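Local structure of glutathione-independent glyoxalase DJ-1 (Schizosaccharomyces pombe, 4QYT) at the interface of chains A and B. The protein converts methylglyoxal to D-lactate in a single glutathione-independent step and takes part in protection against reactive oxygen species. Sequence-based numbering; all coordinates share one arbitrary frame. Chains: chain A/B, Uncharacterized protein C22E12.03c.

The interface of chains A and B. Residues chain A 46, 54-56; chain B 46, 54-56.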
# COMPACT_ATOMS: atom_id res chain seq x y z
N LEU A 46 -2.56 -9.49 -16.24
CA LEU A 46 -3.51 -9.23 -15.18
C LEU A 46 -3.13 -10.10 -14.00
O LEU A 46 -3.10 -11.33 -14.10
CB LEU A 46 -4.94 -9.49 -15.64
CG LEU A 46 -6.00 -9.25 -14.55
CD1 LEU A 46 -6.00 -7.80 -14.07
CD2 LEU A 46 -7.38 -9.66 -15.04
N GLU A 54 -7.15 -7.07 -8.36
CA GLU A 54 -6.75 -7.39 -9.72
C GLU A 54 -6.17 -6.16 -10.40
O GLU A 54 -6.85 -5.14 -10.54
CB GLU A 54 -7.94 -7.95 -10.49
CG GLU A 54 -8.46 -9.22 -9.85
CD GLU A 54 -9.58 -9.88 -10.55
OE1 GLU A 54 -9.75 -9.65 -11.74
OE2 GLU A 54 -10.11 -10.83 -9.96
N MET A 55 -4.86 -6.26 -10.69
CA MET A 55 -3.99 -5.15 -11.17
C MET A 55 -3.28 -5.56 -12.49
O MET A 55 -2.66 -6.63 -12.45
CB MET A 55 -2.90 -4.82 -10.12
CG MET A 55 -1.88 -3.77 -10.51
SD MET A 55 -0.69 -3.47 -9.16
CE MET A 55 0.29 -4.90 -9.48
N TYR A 56 -3.11 -4.64 -13.48
CA TYR A 56 -2.22 -4.88 -14.65
C TYR A 56 -0.80 -4.52 -14.35
O TYR A 56 -0.47 -3.42 -13.95
CB TYR A 56 -2.63 -4.05 -15.87
CG TYR A 56 -3.87 -4.55 -16.53
CD1 TYR A 56 -3.84 -5.66 -17.36
CD2 TYR A 56 -5.07 -3.90 -16.32
CE1 TYR A 56 -5.01 -6.13 -17.92
CE2 TYR A 56 -6.22 -4.31 -16.97
CZ TYR A 56 -6.19 -5.42 -17.76
OH TYR A 56 -7.35 -5.93 -18.29
N LEU B 46 -12.27 -0.10 -14.48
CA LEU B 46 -10.81 -0.02 -14.45
C LEU B 46 -10.42 1.37 -14.04
O LEU B 46 -10.89 2.35 -14.61
CB LEU B 46 -10.27 -0.41 -15.85
CG LEU B 46 -8.77 -0.54 -15.96
CD1 LEU B 46 -8.21 -1.54 -14.96
CD2 LEU B 46 -8.37 -0.91 -17.37
N GLU B 54 -2.94 0.50 -12.66
CA GLU B 54 -4.25 0.22 -13.26
C GLU B 54 -4.86 -0.98 -12.59
O GLU B 54 -4.29 -2.07 -12.66
CB GLU B 54 -4.12 0.04 -14.77
CG GLU B 54 -3.84 1.36 -15.44
CD GLU B 54 -3.88 1.40 -16.95
OE1 GLU B 54 -4.47 0.50 -17.57
OE2 GLU B 54 -3.58 2.50 -17.48
N MET B 55 -6.02 -0.85 -11.97
CA MET B 55 -6.60 -2.01 -11.27
C MET B 55 -8.12 -1.92 -11.29
O MET B 55 -8.63 -0.79 -11.39
CB MET B 55 -6.09 -2.04 -9.83
CG MET B 55 -6.49 -0.80 -9.03
SD MET B 55 -6.22 -1.12 -7.28
CE MET B 55 -7.69 -0.23 -6.80
N TYR B 56 -8.80 -3.07 -11.26
CA TYR B 56 -10.27 -3.16 -11.29
C TYR B 56 -10.85 -2.93 -9.91
O TYR B 56 -10.38 -3.46 -8.90
CB TYR B 56 -10.76 -4.53 -11.76
CG TYR B 56 -10.56 -4.75 -13.24
CD1 TYR B 56 -11.42 -4.18 -14.16
CD2 TYR B 56 -9.45 -5.43 -13.72
CE1 TYR B 56 -11.22 -4.35 -15.51
CE2 TYR B 56 -9.26 -5.63 -15.07
CZ TYR B 56 -10.13 -5.05 -15.95
OH TYR B 56 -9.83 -5.17 -17.28
O HOH W 1 -9.40 -5.43 -7.76
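Strands 54-56 of the two chains run antiparallel about A:Met55 and B:Met55, joined by backbone hydrogen bonds from B:Tyr56 N to A:Glu54 O and from A:Tyr56 N to B:Glu54 O, both 2.9 Å. At one end of this short pairing a water takes over, lying 2.8 Å from A:Glu54 N and also bridging to the carbonyl oxygen of B:Tyr56.

On one side of the paired strands the two tyrosines meet through their phenol groups, A:Tyr56 OH and B:Tyr56 OH sharing a 2.8 Å hydrogen bond whose direction is not settled. The two side chains cross at an angle, their ring planes inclined by about 55°, and meet at CE2 of each, 3.8 Å apart. Each ring has CD1 of its own chain's Leu46 over the centre of one face. CD1 of B:Leu46 also reaches the edge of the A:Tyr56 ring, 4.0 Å from its CE2, and A:Leu46 CD1 lies equally near B:Tyr56 CE2. Touching both tyrosines, each leucine may help to fix the rings.

The methionines break the symmetry: with CG anti to the backbone N (chi1 176°), A:Met55 brings CG to 3.7 Å from B:Glu54 O, whereas CG of B:Met55 lies between N and the carbonyl carbon (chi1 61°). The backbone sets B:Met55 CB 3.3 Å from A:Glu54 O.

The patch lies where strands 54-56 pair across the two-fold, consistent with the dimer typical of DJ-1 proteins, its centre about 15 Å from the active-site residue A:Glu19.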